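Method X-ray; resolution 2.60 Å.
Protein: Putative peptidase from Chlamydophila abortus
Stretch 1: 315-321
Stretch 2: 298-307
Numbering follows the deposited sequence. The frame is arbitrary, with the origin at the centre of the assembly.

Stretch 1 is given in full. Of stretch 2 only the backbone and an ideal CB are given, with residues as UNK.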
ATOM      1  N   ASP A 315      14.531  21.467  -1.748  1.00 35.88           N
ATOM      2  CA  ASP A 315      14.979  21.701  -0.388  1.00 39.17           C
ATOM      3  C   ASP A 315      14.161  20.863   0.563  1.00 41.12           C
ATOM      4  O   ASP A 315      14.590  20.566   1.685  1.00 40.33           O
ATOM      5  CB  ASP A 315      14.868  23.180  -0.057  1.00 40.38           C
ATOM      6  CG  ASP A 315      15.927  23.994  -0.764  1.00 45.68           C
ATOM      7  OD1 ASP A 315      17.126  23.614  -0.657  1.00 43.70           O
ATOM      8  OD2 ASP A 315      15.564  24.983  -1.446  1.00 44.50           O
ATOM      9  N   VAL A 316      12.995  20.460   0.065  1.00 37.27           N
ATOM     10  CA  VAL A 316      11.991  19.719   0.812  1.00 38.10           C
ATOM     11  C   VAL A 316      12.508  18.508   1.615  1.00 42.56           C
ATOM     12  O   VAL A 316      11.993  18.231   2.695  1.00 47.15           O
ATOM     13  CB  VAL A 316      10.883  19.242  -0.150  1.00 40.19           C
ATOM     14  CG1 VAL A 316      10.000  18.234   0.521  1.00 37.91           C
ATOM     15  CG2 VAL A 316      10.068  20.438  -0.702  1.00 35.98           C
ATOM     16  N   TYR A 317      13.510  17.785   1.119  1.00 39.40           N
ATOM     17  CA  TYR A 317      13.943  16.585   1.842  1.00 44.07           C
ATOM     18  C   TYR A 317      15.331  16.711   2.459  1.00 46.61           C
ATOM     19  O   TYR A 317      15.879  15.748   2.985  1.00 53.62           O
ATOM     20  CB  TYR A 317      13.793  15.314   0.980  1.00 45.29           C
ATOM     21  CG  TYR A 317      12.375  15.123   0.449  1.00 47.00           C
ATOM     22  CD1 TYR A 317      11.325  14.772   1.299  1.00 48.58           C
ATOM     23  CD2 TYR A 317      12.085  15.320  -0.898  1.00 48.17           C
ATOM     24  CE1 TYR A 317      10.021  14.620   0.811  1.00 48.90           C
ATOM     25  CE2 TYR A 317      10.796  15.175  -1.398  1.00 48.28           C
ATOM     26  CZ  TYR A 317       9.766  14.823  -0.548  1.00 50.98           C
ATOM     27  OH  TYR A 317       8.481  14.689  -1.062  1.00 50.63           O
ATOM     28  N   ALA A 318      15.894  17.913   2.410  1.00 50.21           N
ATOM     29  CA  ALA A 318      17.163  18.195   3.075  1.00 49.77           C
ATOM     30  C   ALA A 318      17.049  17.866   4.556  1.00 51.10           C
ATOM     31  O   ALA A 318      16.000  18.091   5.160  1.00 58.87           O
ATOM     32  CB  ALA A 318      17.514  19.649   2.903  1.00 44.79           C
ATOM     33  N   PRO A 319      18.121  17.345   5.159  1.00 48.60           N
ATOM     34  CA  PRO A 319      18.042  17.073   6.590  1.00 52.65           C
ATOM     35  C   PRO A 319      18.307  18.339   7.410  1.00 54.75           C
ATOM     36  O   PRO A 319      18.991  19.246   6.942  1.00 52.74           O
ATOM     37  CB  PRO A 319      19.169  16.058   6.830  1.00 46.71           C
ATOM     38  CG  PRO A 319      19.882  15.906   5.518  1.00 50.84           C
ATOM     39  CD  PRO A 319      19.437  17.012   4.613  1.00 50.00           C
ATOM     40  N   LEU A 320      17.764  18.391   8.620  1.00 60.78           N
ATOM     41  CA  LEU A 320      17.988  19.518   9.511  1.00 63.37           C
ATOM     42  C   LEU A 320      19.092  19.225  10.499  1.00 69.55           C
ATOM     43  O   LEU A 320      19.805  20.129  10.919  1.00 74.49           O
ATOM     44  CB  LEU A 320      16.720  19.858  10.269  1.00 60.20           C
ATOM     45  CG  LEU A 320      15.827  20.906   9.614  1.00 58.74           C
ATOM     46  CD1 LEU A 320      15.792  20.705   8.151  1.00 61.66           C
ATOM     47  CD2 LEU A 320      14.413  20.830  10.170  1.00 62.70           C
ATOM     48  N   SER A 321      19.235  17.960  10.880  1.00 78.12           N
ATOM     49  CA  SER A 321      20.219  17.594  11.896  1.00 86.01           C
ATOM     50  C   SER A 321      20.867  16.280  11.541  1.00 88.14           C
ATOM     51  O   SER A 321      20.463  15.634  10.591  1.00 87.86           O
ATOM     52  CB  SER A 321      19.575  17.499  13.284  1.00 90.92           C
ATOM     53  OG  SER A 321      18.614  16.454  13.345  1.00 94.97           O
ATOM     54  N   UNK A 298       5.296  24.160   8.099  1.00 47.59           N
ATOM     55  CA  UNK A 298       6.367  23.174   8.252  1.00 45.53           C
ATOM     56  C   UNK A 298       7.587  23.529   7.453  1.00 45.28           C
ATOM     57  O   UNK A 298       8.685  23.535   7.998  1.00 50.83           O
ATOM     58  CB  UNK A 298       5.878  21.784   7.839  1.00 45.53           C
ATOM     59  N   UNK A 299       7.399  23.822   6.166  1.00 43.13           N
ATOM     60  CA  UNK A 299       8.518  24.194   5.309  1.00 43.49           C
ATOM     61  C   UNK A 299       9.289  25.447   5.741  1.00 46.97           C
ATOM     62  O   UNK A 299      10.500  25.498   5.566  1.00 50.68           O
ATOM     63  CB  UNK A 299       7.998  24.402   3.885  1.00 43.49           C
ATOM     64  N   UNK A 300       8.628  26.454   6.315  1.00 47.80           N
ATOM     65  CA  UNK A 300       9.383  27.639   6.758  1.00 48.63           C
ATOM     66  C   UNK A 300      10.280  27.273   7.918  1.00 51.06           C
ATOM     67  O   UNK A 300      11.383  27.807   8.060  1.00 49.19           O
ATOM     68  CB  UNK A 300       8.442  28.777   7.159  1.00 48.63           C
ATOM     69  N   UNK A 301       9.805  26.386   8.778  1.00 47.15           N
ATOM     70  CA  UNK A 301      10.679  25.935   9.833  1.00 48.50           C
ATOM     71  C   UNK A 301      11.917  25.361   9.185  1.00 50.14           C
ATOM     72  O   UNK A 301      13.030  25.694   9.561  1.00 56.48           O
ATOM     73  CB  UNK A 301       9.992  24.911  10.738  1.00 48.50           C
ATOM     74  N   UNK A 302      11.723  24.499   8.191  1.00 53.70           N
ATOM     75  CA  UNK A 302      12.857  23.911   7.477  1.00 51.51           C
ATOM     76  C   UNK A 302      13.723  24.997   6.855  1.00 47.82           C
ATOM     77  O   UNK A 302      14.934  24.951   7.001  1.00 52.67           O
ATOM     78  CB  UNK A 302      12.370  22.943   6.397  1.00 51.51           C
ATOM     79  N   UNK A 303      13.109  25.981   6.190  1.00 41.72           N
ATOM     80  CA  UNK A 303      13.870  27.121   5.636  1.00 46.94           C
ATOM     81  C   UNK A 303      14.684  27.935   6.659  1.00 52.74           C
ATOM     82  O   UNK A 303      15.873  28.188   6.437  1.00 58.44           O
ATOM     83  CB  UNK A 303      12.896  28.068   4.931  1.00 46.94           C
ATOM     84  N   UNK A 304      14.062  28.358   7.763  1.00 58.41           N
ATOM     85  CA  UNK A 304      14.791  29.110   8.797  1.00 66.31           C
ATOM     86  C   UNK A 304      15.911  28.267   9.366  1.00 63.89           C
ATOM     87  O   UNK A 304      16.994  28.767   9.651  1.00 69.96           O
ATOM     88  CB  UNK A 304      13.849  29.556   9.917  1.00 66.31           C
ATOM     89  N   UNK A 305      15.670  26.975   9.503  1.00 63.76           N
ATOM     90  CA  UNK A 305      16.659  26.136  10.144  1.00 62.72           C
ATOM     91  C   UNK A 305      17.828  25.795   9.243  1.00 61.79           C
ATOM     92  O   UNK A 305      18.867  25.348   9.713  1.00 63.12           O
ATOM     93  CB  UNK A 305      16.000  24.846  10.636  1.00 62.72           C
ATOM     94  N   UNK A 306      17.654  25.997   7.946  1.00 60.41           N
ATOM     95  CA  UNK A 306      18.691  25.686   6.990  1.00 56.76           C
ATOM     96  C   UNK A 306      19.377  26.973   6.560  1.00 61.76           C
ATOM     97  O   UNK A 306      20.313  26.941   5.748  1.00 57.83           O
ATOM     98  CB  UNK A 306      18.117  24.940   5.784  1.00 56.76           C
ATOM     99  N   UNK A 307      18.891  28.104   7.082  1.00 61.02           N
ATOM    100  CA  UNK A 307      19.465  29.416   6.762  1.00 62.19           C
ATOM    101  C   UNK A 307      19.448  29.693   5.289  1.00 56.62           C
ATOM    102  O   UNK A 307      20.451  30.142   4.754  1.00 59.68           O
ATOM    103  CB  UNK A 307      20.901  29.517   7.280  1.00 62.19           C
TER

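Stretch 1 has no regular helix or strand. A type I beta turn runs from Asp315 to Ala318, closed by Ala318 N to Asp315 O at 3.0 Å. Stretch 2 is helical over most of its length, so only some of its positions can face this loop.

Position 298 has helical angles, and its CA-to-CB bond runs sideways to stretch 1. No atom of stretch 1 lies within 5.5 Å of the ideal CB, so the loop sets little preference. The residue is Tyr298. Its OH comes nearest, 5.6 Å from Leu320 CD2, too far for a contact.

Position 299 also points sideways. Its CA is 7.2 Å from the CA of Val316, and the methyl groups of that valine are the apolar surface on offer. A short side chain would fall short; a long apolar or aromatic one could reach. Phe299 is found, with chi1 in m. Its CZ comes 3.9 Å from Val316 CG1, and the approach to the ring is oblique.

Position 300 is out of reach, and many residues would suit. It is Ser300, which bonds to a residue next to one of the stretches.

Position 301 is sideways and its ideal CB has no near neighbour in stretch 1. The choice is wide. Ile301 is deposited, and its end leads away.

Position 302 points toward stretch 1. Its ideal CB is 4.4 Å from Leu320 CD1, which favours an aliphatic start to the side chain. Further out, the carbonyl oxygens of Val316 and Ala318 lie close together around the turn. A long donor would suit them, lysine or perhaps arginine. Lys302 takes the place, nearly extended beyond chi1. Its CG packs 3.9 Å from Leu320 CD1. Its NZ donates to Val316 O at 2.7 Å and to Ala318 O at 3.1 Å, so one amine ties two carbonyls of the loop to the helix.

Positions 303 and 304 meet nothing of stretch 1, and polar or charged residues would do. They are Gln303, directed sideways, and Arg304, out of reach.

Position 305 points toward stretch 1, with its ideal CB 4.1 Å from Leu320 CG. The space before that leucine is short, so a small or medium apolar side chain fits the distance. Cys305 is found, chi1 in t, with SG 3.8 Å from Leu320 CG.

Position 306 runs sideways, its ideal CB 5.4 Å from Leu320 CD1. Ala318 CB and the Leu320 side chain offer an apolar surface that a branched aliphatic or other sizeable apolar group could cover. Leu306 does so, with CD1 3.7 Å from Ala318 CB and CG 4.1 Å from Leu320 CD1. Its CD2 also lies 3.6 Å from Pro319 O, a packing contact.

Position 307 has positive phi, 58°, and completes a Schellman motif. Glycine is the usual choice there, with asparagine a common alternative. Asn307 is deposited. It is out of reach of stretch 1, so the backbone rather than the loop bears on this position.

Stretch 2 298-307: YFSIKQRCLN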
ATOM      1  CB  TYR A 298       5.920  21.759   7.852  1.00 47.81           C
ATOM      2  CG  TYR A 298       7.046  20.738   7.914  1.00 45.83           C
ATOM      3  CD1 TYR A 298       7.864  20.641   9.047  1.00 40.25           C
ATOM      4  CD2 TYR A 298       7.296  19.868   6.843  1.00 47.31           C
ATOM      5  CE1 TYR A 298       8.899  19.705   9.116  1.00 41.59           C
ATOM      6  CE2 TYR A 298       8.333  18.928   6.899  1.00 42.91           C
ATOM      7  CZ  TYR A 298       9.124  18.855   8.041  1.00 44.94           C
ATOM      8  OH  TYR A 298      10.129  17.930   8.107  1.00 48.23           O
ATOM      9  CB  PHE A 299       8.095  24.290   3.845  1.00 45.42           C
ATOM     10  CG  PHE A 299       7.770  22.962   3.218  1.00 46.07           C
ATOM     11  CD1 PHE A 299       8.096  21.766   3.868  1.00 46.03           C
ATOM     12  CD2 PHE A 299       7.175  22.901   1.960  1.00 49.39           C
ATOM     13  CE1 PHE A 299       7.806  20.524   3.298  1.00 41.43           C
ATOM     14  CE2 PHE A 299       6.874  21.661   1.368  1.00 49.93           C
ATOM     15  CZ  PHE A 299       7.192  20.467   2.047  1.00 45.80           C
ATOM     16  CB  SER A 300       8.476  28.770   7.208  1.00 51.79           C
ATOM     17  OG  SER A 300       7.179  28.572   6.717  1.00 59.19           O
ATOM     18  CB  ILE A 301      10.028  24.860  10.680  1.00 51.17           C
ATOM     19  CG1 ILE A 301       8.836  25.449  11.428  1.00 51.73           C
ATOM     20  CG2 ILE A 301      11.047  24.251  11.625  1.00 45.52           C
ATOM     21  CD1 ILE A 301       8.126  24.439  12.278  1.00 56.12           C
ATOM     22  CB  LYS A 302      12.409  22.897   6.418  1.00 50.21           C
ATOM     23  CG  LYS A 302      12.180  21.494   6.947  1.00 54.86           C
ATOM     24  CD  LYS A 302      12.432  20.459   5.831  1.00 64.49           C
ATOM     25  CE  LYS A 302      12.714  19.060   6.369  1.00 63.70           C
ATOM     26  NZ  LYS A 302      12.928  18.106   5.260  1.00 64.79           N
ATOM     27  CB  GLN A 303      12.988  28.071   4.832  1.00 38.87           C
ATOM     28  CG  GLN A 303      13.780  29.215   4.271  1.00 39.52           C
ATOM     29  CD  GLN A 303      12.916  30.279   3.568  1.00 49.74           C
ATOM     30  OE1 GLN A 303      11.698  30.147   3.434  1.00 45.00           O
ATOM     31  NE2 GLN A 303      13.571  31.337   3.103  1.00 55.77           N
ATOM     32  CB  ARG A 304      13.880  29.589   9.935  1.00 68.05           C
ATOM     33  CG  ARG A 304      13.133  30.879   9.642  1.00 73.16           C
ATOM     34  CD  ARG A 304      12.220  31.316  10.810  1.00 77.67           C
ATOM     35  NE  ARG A 304      10.846  30.815  10.661  1.00 86.06           N
ATOM     36  CZ  ARG A 304      10.291  29.890  11.450  1.00 88.53           C
ATOM     37  NH1 ARG A 304      10.989  29.373  12.461  1.00 86.43           N
ATOM     38  NH2 ARG A 304       9.037  29.481  11.235  1.00 84.31           N
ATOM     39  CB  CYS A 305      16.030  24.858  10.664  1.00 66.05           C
ATOM     40  SG  CYS A 305      17.242  23.873  11.517  1.00 79.20           S
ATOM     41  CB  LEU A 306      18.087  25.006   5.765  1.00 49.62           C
ATOM     42  CG  LEU A 306      17.768  23.525   5.919  1.00 50.62           C
ATOM     43  CD1 LEU A 306      17.162  22.948   4.629  1.00 41.59           C
ATOM     44  CD2 LEU A 306      19.024  22.764   6.333  1.00 49.13           C
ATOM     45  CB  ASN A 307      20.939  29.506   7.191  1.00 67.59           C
ATOM     46  CG  ASN A 307      21.130  29.387   8.682  1.00 70.74           C
ATOM     47  OD1 ASN A 307      20.245  29.736   9.468  1.00 74.61           O
ATOM     48  ND2 ASN A 307      22.298  28.898   9.084  1.00 70.71           N
TER
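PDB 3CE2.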